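PDB 3H08: Rnh (Ribonuclease H) from Chlorobaculum tepidum, which probably acts as a magnesium-dependent endonuclease that cuts the RNA strand of RNA-DNA hybrids. Local coordinates for residues 7-12 with 65-70; 11-16 with 40-45. The protein carries 3 engineered substitutions. All coordinates share one frame; numbering follows the deposited sequence.

The two contacts follow one another along strand 4-13 and share G11 and A12. Their centres lie about 16 Å apart. Interaction 1 joins this strand to its parallel neighbour, 64-69, near the centre of the chain. Interaction 2 joins the far end of the strand, and the turn after it, to the start of helix 44-57 at the surface. The predicted metal site lies at interaction 1. D10 and D70 of that contact belong to it, together with E48 and D135. A bound magnesium ion is about 3 Å from the side chain of S69. The side chain of N44, in interaction 2, is about 8 Å from that ion and about 4 Å from the side chain of E48.

Interaction 1: 7-12 with 65-70; sequences IYTDGA and VQLYSD
Y8 and Y68 have like first torsions, chi1 -58° and -72°, with CG anti to the carbonyl carbon. They are bridge partners on one face of the sheet, and both rings point the same way. The rings are near parallel, 21° apart, but slid so that they barely overlap. Y8 CD1 meets Y68 CB at 3.6 Å, and Y8 CE1 lies 3.9 Å from Y68 CD2. Y68 stacks instead with H120, and Y8 meets the ring of Y130. An alanine in place of Y8 would probably leave the side of Y68 next to it uncovered and Y130 without this ring neighbour. Strands 4-13 and 64-69 are neighbouring parallel strands in the mixed five-stranded sheet of the RNase H fold, order 3-2-1-4-5. Backbone bonds join I7 N to Q66 O, Y68 N to I7 O, and T9 N to Y68 O. On the opposite face, under helix 44-57, I7 CD1 packs on V65 CG1 at 3.8 Å. T9 OG1 and S69 OG share a water, and S69 OG also bonds S71 N. A second water accepts from D70 N at 2.7 Å. D70 OD1 takes a salt bridge from K121 and a hydrogen bond from G124 N.

Interaction 2: 11-16 with 40-45; sequences GAASGN and PATTNN. Engineered in segment 11-16: A13 (natural residue Cys).
A13 N and A13 O both lie obliquely on one side of the N44 carboxamide. A13 N donates to N44 OD1 at 3.1 Å. The bond is bent, 139° at the hydrogen, and the donor stands 52° out of the carbonyl plane. A13 O sits beyond the OD1/ND2 edge of the group, 3.6 Å from N44 ND2. The contact joins the end of strand 4-13, the first strand of the RNase H fold, to the N-terminus of helix 44-57. A second flat group, the peptide joining T43 to N44, has the methyl of A13 over its face. A13 CB is 3.9 Å from T43 C and equally far from N44 N. A third, the carboxamide of N16, has T43 CG2 over one face, nearest to N16 OD1 at 3.8 Å.

T43 is the N-cap residue of the helix. Its OG1 lies between the backbone N and the carbonyl carbon, chi1 71°, and accepts from R46 N. The same torsion sets CG2 anti to the carbonyl carbon, where it meets N16. Residue 13 is an engineered alanine, cysteine in the natural sequence. A13 CB also touches T42 CG2 at 4.2 Å.

Beyond A13 the chain turns back. A weak bond runs from G15 N to A13 O. G15 has a positive phi, and a side chain at its backbone angles would press against the carbonyl of S14. The backbone of T42 is bonded to G18, so the chain leading into the helix is tied to the start of strand 18-28 as well.

One water links the turn to the helix start. It donates to G15 O at 2.8 Å, accepts from N44 N at 2.9 Å, and takes a weak bond from N44 ND2.

Interaction 1: 7-12 with 65-70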
ATOM      1  N   ILE A   7      -6.340   6.426   4.338  1.00 20.79           N
ATOM      2  CA  ILE A   7      -4.935   6.072   4.301  1.00 20.58           C
ATOM      3  C   ILE A   7      -4.394   6.394   2.931  1.00 21.14           C
ATOM      4  O   ILE A   7      -4.977   6.036   1.916  1.00 21.79           O
ATOM      5  CB  ILE A   7      -4.702   4.572   4.641  1.00 21.50           C
ATOM      6  CG1 ILE A   7      -5.393   4.231   5.947  1.00 22.39           C
ATOM      7  CG2 ILE A   7      -3.246   4.270   4.682  1.00 24.03           C
ATOM      8  CD1 ILE A   7      -5.155   2.830   6.408  1.00 24.08           C
ATOM      9  N   TYR A   8      -3.251   7.067   2.930  1.00 21.17           N
ATOM     10  CA  TYR A   8      -2.535   7.473   1.723  1.00 20.84           C
ATOM     11  C   TYR A   8      -1.221   6.722   1.697  1.00 21.78           C
ATOM     12  O   TYR A   8      -0.459   6.791   2.641  1.00 22.38           O
ATOM     13  CB  TYR A   8      -2.301   8.954   1.737  1.00 20.89           C
ATOM     14  CG  TYR A   8      -3.555   9.771   1.849  1.00 20.28           C
ATOM     15  CD1 TYR A   8      -4.228  10.199   0.714  1.00 20.93           C
ATOM     16  CD2 TYR A   8      -4.093  10.109   3.095  1.00 21.17           C
ATOM     17  CE1 TYR A   8      -5.379  10.964   0.800  1.00 21.05           C
ATOM     18  CE2 TYR A   8      -5.236  10.858   3.181  1.00 21.08           C
ATOM     19  CZ  TYR A   8      -5.894  11.271   2.034  1.00 21.03           C
ATOM     20  OH  TYR A   8      -7.025  12.077   2.121  1.00 23.92           O
ATOM     21  N   THR A   9      -0.980   5.968   0.644  1.00 22.19           N
ATOM     22  CA  THR A   9       0.175   5.082   0.590  1.00 24.15           C
ATOM     23  C   THR A   9       1.036   5.379  -0.640  1.00 26.03           C
ATOM     24  O   THR A   9       0.519   5.717  -1.730  1.00 28.54           O
ATOM     25  CB  THR A   9      -0.266   3.592   0.602  1.00 25.19           C
ATOM     26  OG1 THR A   9      -0.930   3.263  -0.628  1.00 27.70           O
ATOM     27  CG2 THR A   9      -1.162   3.310   1.764  1.00 26.60           C
ATOM     28  N   ASP A  10       2.345   5.154  -0.508  1.00 25.47           N
ATOM     29  CA  ASP A  10       3.286   5.319  -1.629  1.00 25.30           C
ATOM     30  C   ASP A  10       4.478   4.424  -1.430  1.00 24.91           C
ATOM     31  O   ASP A  10       4.921   4.214  -0.324  1.00 24.77           O
ATOM     32  CB  ASP A  10       3.775   6.789  -1.786  1.00 26.28           C
ATOM     33  CG  ASP A  10       4.475   7.080  -3.156  1.00 32.17           C
ATOM     34  OD1 ASP A  10       5.618   6.577  -3.388  1.00 44.13           O
ATOM     35  OD2 ASP A  10       3.955   7.920  -3.971  1.00 41.41           O
ATOM     36  N   GLY A  11       5.027   3.944  -2.537  1.00 25.44           N
ATOM     37  CA  GLY A  11       6.281   3.235  -2.495  1.00 25.51           C
ATOM     38  C   GLY A  11       7.187   3.727  -3.592  1.00 26.68           C
ATOM     39  O   GLY A  11       6.717   4.230  -4.610  1.00 29.53           O
ATOM     40  N   ALA A  12       8.473   3.559  -3.379  1.00 26.71           N
ATOM     41  CA  ALA A  12       9.526   4.030  -4.301  1.00 27.03           C
ATOM     42  C   ALA A  12      10.657   3.015  -4.297  1.00 26.68           C
ATOM     43  O   ALA A  12      10.957   2.452  -3.284  1.00 25.60           O
ATOM     44  CB  ALA A  12      10.054   5.405  -3.832  1.00 27.96           C
ATOM     45  N   VAL A  65     -12.072   1.713   5.606  1.00 22.74           N
ATOM     46  CA  VAL A  65     -10.893   2.392   5.117  1.00 22.77           C
ATOM     47  C   VAL A  65     -11.110   2.890   3.708  1.00 21.49           C
ATOM     48  O   VAL A  65     -11.581   2.163   2.833  1.00 22.08           O
ATOM     49  CB  VAL A  65      -9.635   1.472   5.163  1.00 22.45           C
ATOM     50  CG1 VAL A  65      -8.424   2.179   4.579  1.00 22.48           C
ATOM     51  CG2 VAL A  65      -9.384   0.970   6.567  1.00 23.44           C
ATOM     52  N   GLN A  66     -10.731   4.136   3.484  1.00 22.79           N
ATOM     53  CA  GLN A  66     -10.605   4.665   2.122  1.00 22.06           C
ATOM     54  C   GLN A  66      -9.098   4.809   1.874  1.00 22.99           C
ATOM     55  O   GLN A  66      -8.436   5.560   2.556  1.00 23.90           O
ATOM     56  CB  GLN A  66     -11.273   6.042   2.028  1.00 23.30           C
ATOM     57  CG  GLN A  66     -12.756   6.023   2.359  1.00 22.47           C
ATOM     58  CD  GLN A  66     -13.589   5.510   1.216  1.00 25.88           C
ATOM     59  OE1 GLN A  66     -13.263   5.731   0.088  1.00 32.93           O
ATOM     60  NE2 GLN A  66     -14.699   4.878   1.521  1.00 29.98           N
ATOM     61  N   LEU A  67      -8.577   4.043   0.937  1.00 22.46           N
ATOM     62  CA  LEU A  67      -7.140   3.957   0.676  1.00 22.36           C
ATOM     63  C   LEU A  67      -6.811   4.521  -0.672  1.00 22.92           C
ATOM     64  O   LEU A  67      -7.338   4.053  -1.687  1.00 23.02           O
ATOM     65  CB  LEU A  67      -6.668   2.508   0.804  1.00 23.17           C
ATOM     66  CG  LEU A  67      -5.145   2.345   0.924  1.00 23.47           C
ATOM     67  CD1 LEU A  67      -4.811   1.120   1.694  1.00 23.79           C
ATOM     68  CD2 LEU A  67      -4.532   2.284  -0.434  1.00 23.12           C
ATOM     69  N   TYR A  68      -5.978   5.556  -0.665  1.00 23.88           N
ATOM     70  CA  TYR A  68      -5.533   6.285  -1.872  1.00 22.84           C
ATOM     71  C   TYR A  68      -4.100   5.904  -2.216  1.00 22.76           C
ATOM     72  O   TYR A  68      -3.176   6.116  -1.404  1.00 23.01           O
ATOM     73  CB  TYR A  68      -5.616   7.800  -1.632  1.00 23.97           C
ATOM     74  CG  TYR A  68      -7.029   8.284  -1.594  1.00 23.55           C
ATOM     75  CD1 TYR A  68      -7.643   8.772  -2.729  1.00 23.13           C
ATOM     76  CD2 TYR A  68      -7.777   8.191  -0.431  1.00 24.60           C
ATOM     77  CE1 TYR A  68      -8.959   9.211  -2.685  1.00 24.63           C
ATOM     78  CE2 TYR A  68      -9.101   8.624  -0.373  1.00 23.65           C
ATOM     79  CZ  TYR A  68      -9.697   9.101  -1.522  1.00 23.77           C
ATOM     80  OH  TYR A  68     -10.994   9.566  -1.504  1.00 24.87           O
ATOM     81  N   SER A  69      -3.904   5.344  -3.408  1.00 23.03           N
ATOM     82  CA  SER A  69      -2.577   4.937  -3.898  1.00 23.53           C
ATOM     83  C   SER A  69      -2.330   5.365  -5.344  1.00 23.93           C
ATOM     84  O   SER A  69      -3.242   5.355  -6.132  1.00 24.14           O
ATOM     85  CB  SER A  69      -2.488   3.395  -3.811  1.00 24.15           C
ATOM     86  OG  SER A  69      -1.250   2.884  -4.279  1.00 25.19           O
ATOM     87  N   ASP A  70      -1.080   5.677  -5.727  1.00 24.87           N
ATOM     88  CA  ASP A  70      -0.753   5.894  -7.164  1.00 25.15           C
ATOM     89  C   ASP A  70      -0.499   4.579  -7.884  1.00 24.21           C
ATOM     90  O   ASP A  70      -0.259   4.575  -9.091  1.00 25.49           O
ATOM     91  CB  ASP A  70       0.463   6.796  -7.330  1.00 25.81           C
ATOM     92  CG  ASP A  70       0.773   7.110  -8.768  1.00 28.59           C
ATOM     93  OD1 ASP A  70      -0.133   7.606  -9.485  1.00 36.27           O
ATOM     94  OD2 ASP A  70       1.922   6.875  -9.182  1.00 33.31           O
TER
HETATM   95  O   HOH W   1       0.688   2.124  -2.631  1.00 21.54           O
HETATM   96  O   HOH W   2       1.132   5.991  -4.170  1.00 35.69           O

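Interaction 2: 11-16 with 40-45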
ATOM      1  N   GLY A  11       5.027   3.944  -2.537  1.00 25.44           N
ATOM      2  CA  GLY A  11       6.281   3.235  -2.495  1.00 25.51           C
ATOM      3  C   GLY A  11       7.187   3.727  -3.592  1.00 26.68           C
ATOM      4  O   GLY A  11       6.717   4.230  -4.610  1.00 29.53           O
ATOM      5  N   ALA A  12       8.473   3.559  -3.379  1.00 26.71           N
ATOM      6  CA  ALA A  12       9.526   4.030  -4.301  1.00 27.03           C
ATOM      7  C   ALA A  12      10.657   3.015  -4.297  1.00 26.68           C
ATOM      8  O   ALA A  12      10.957   2.452  -3.284  1.00 25.60           O
ATOM      9  CB  ALA A  12      10.054   5.405  -3.832  1.00 27.96           C
ATOM     10  N   ALA A  13      11.239   2.760  -5.456  1.00 26.89           N
ATOM     11  CA  ALA A  13      12.489   2.013  -5.523  1.00 26.84           C
ATOM     12  C   ALA A  13      13.296   2.455  -6.674  1.00 28.06           C
ATOM     13  O   ALA A  13      12.772   2.881  -7.713  1.00 26.10           O
ATOM     14  CB  ALA A  13      12.261   0.541  -5.627  1.00 27.72           C
ATOM     15  N   SER A  14      14.594   2.326  -6.473  1.00 29.34           N
ATOM     16  CA  SER A  14      15.559   2.703  -7.442  1.00 31.64           C
ATOM     17  C   SER A  14      15.928   1.388  -8.072  1.00 32.57           C
ATOM     18  O   SER A  14      16.855   0.700  -7.632  1.00 34.88           O
ATOM     19  CB  SER A  14      16.792   3.396  -6.796  1.00 32.69           C
ATOM     20  OG  SER A  14      16.787   3.268  -5.370  1.00 33.58           O
ATOM     21  N   GLY A  15      15.152   1.008  -9.063  1.00 32.82           N
ATOM     22  CA  GLY A  15      15.590  -0.003  -9.985  1.00 32.89           C
ATOM     23  C   GLY A  15      14.837  -1.268  -9.740  1.00 32.86           C
ATOM     24  O   GLY A  15      13.921  -1.313  -8.911  1.00 33.17           O
ATOM     25  N   ASN A  16      15.257  -2.295 -10.465  1.00 33.49           N
ATOM     26  CA  ASN A  16      14.497  -3.521 -10.569  1.00 33.78           C
ATOM     27  C   ASN A  16      15.423  -4.742 -10.591  1.00 32.20           C
ATOM     28  O   ASN A  16      15.667  -5.330 -11.650  1.00 32.63           O
ATOM     29  CB  ASN A  16      13.591  -3.469 -11.809  1.00 34.73           C
ATOM     30  CG  ASN A  16      12.316  -4.276 -11.624  1.00 36.93           C
ATOM     31  OD1 ASN A  16      12.370  -5.490 -11.411  1.00 42.43           O
ATOM     32  ND2 ASN A  16      11.168  -3.608 -11.678  1.00 40.35           N
ATOM     33  N   PRO A  40      16.277  -3.162   1.318  1.00 23.00           N
ATOM     34  CA  PRO A  40      17.519  -2.985   0.595  1.00 23.33           C
ATOM     35  C   PRO A  40      17.532  -3.480  -0.844  1.00 23.40           C
ATOM     36  O   PRO A  40      18.440  -3.121  -1.601  1.00 23.64           O
ATOM     37  CB  PRO A  40      18.519  -3.809   1.427  1.00 23.42           C
ATOM     38  CG  PRO A  40      17.745  -4.834   2.078  1.00 23.46           C
ATOM     39  CD  PRO A  40      16.420  -4.169   2.387  1.00 24.07           C
ATOM     40  N   ALA A  41      16.586  -4.342  -1.203  1.00 23.23           N
ATOM     41  CA  ALA A  41      16.575  -4.887  -2.566  1.00 23.62           C
ATOM     42  C   ALA A  41      15.177  -5.308  -2.923  1.00 23.62           C
ATOM     43  O   ALA A  41      14.684  -6.320  -2.452  1.00 23.80           O
ATOM     44  CB  ALA A  41      17.575  -6.052  -2.709  1.00 24.35           C
ATOM     45  N   THR A  42      14.534  -4.493  -3.742  1.00 23.38           N
ATOM     46  CA  THR A  42      13.093  -4.602  -3.978  1.00 23.01           C
ATOM     47  C   THR A  42      12.729  -3.938  -5.303  1.00 23.38           C
ATOM     48  O   THR A  42      13.603  -3.437  -6.050  1.00 23.69           O
ATOM     49  CB  THR A  42      12.313  -4.008  -2.800  1.00 23.28           C
ATOM     50  OG1 THR A  42      10.931  -4.383  -2.870  1.00 25.70           O
ATOM     51  CG2 THR A  42      12.452  -2.490  -2.728  1.00 25.18           C
ATOM     52  N   THR A  43      11.444  -3.983  -5.602  1.00 23.44           N
ATOM     53  CA  THR A  43      10.877  -3.396  -6.795  1.00 23.26           C
ATOM     54  C   THR A  43       9.828  -2.350  -6.435  1.00 23.38           C
ATOM     55  O   THR A  43       9.318  -2.311  -5.294  1.00 22.76           O
ATOM     56  CB  THR A  43      10.203  -4.460  -7.660  1.00 23.65           C
ATOM     57  OG1 THR A  43       8.999  -4.898  -7.020  1.00 22.48           O
ATOM     58  CG2 THR A  43      11.127  -5.664  -7.861  1.00 25.18           C
ATOM     59  N   ASN A  44       9.501  -1.489  -7.397  1.00 23.67           N
ATOM     60  CA  ASN A  44       8.427  -0.522  -7.189  1.00 24.50           C
ATOM     61  C   ASN A  44       7.106  -1.185  -6.800  1.00 24.35           C
ATOM     62  O   ASN A  44       6.418  -0.738  -5.893  1.00 24.94           O
ATOM     63  CB  ASN A  44       8.224   0.329  -8.441  1.00 25.60           C
ATOM     64  CG  ASN A  44       9.329   1.344  -8.629  1.00 30.02           C
ATOM     65  OD1 ASN A  44       9.389   2.336  -7.905  1.00 37.16           O
ATOM     66  ND2 ASN A  44      10.203   1.100  -9.579  1.00 35.27           N
ATOM     67  N   ASN A  45       6.729  -2.237  -7.523  1.00 23.93           N
ATOM     68  CA  ASN A  45       5.493  -2.945  -7.202  1.00 23.45           C
ATOM     69  C   ASN A  45       5.463  -3.474  -5.788  1.00 22.49           C
ATOM     70  O   ASN A  45       4.462  -3.373  -5.111  1.00 23.25           O
ATOM     71  CB  ASN A  45       5.252  -4.083  -8.180  1.00 24.28           C
ATOM     72  CG  ASN A  45       4.755  -3.606  -9.537  1.00 26.58           C
ATOM     73  OD1 ASN A  45       4.353  -2.448  -9.701  1.00 31.44           O
ATOM     74  ND2 ASN A  45       4.711  -4.519 -10.493  1.00 26.60           N
TER
HETATM   75  O   HOH W   3      11.262  -1.577  -9.709  1.00 32.94           O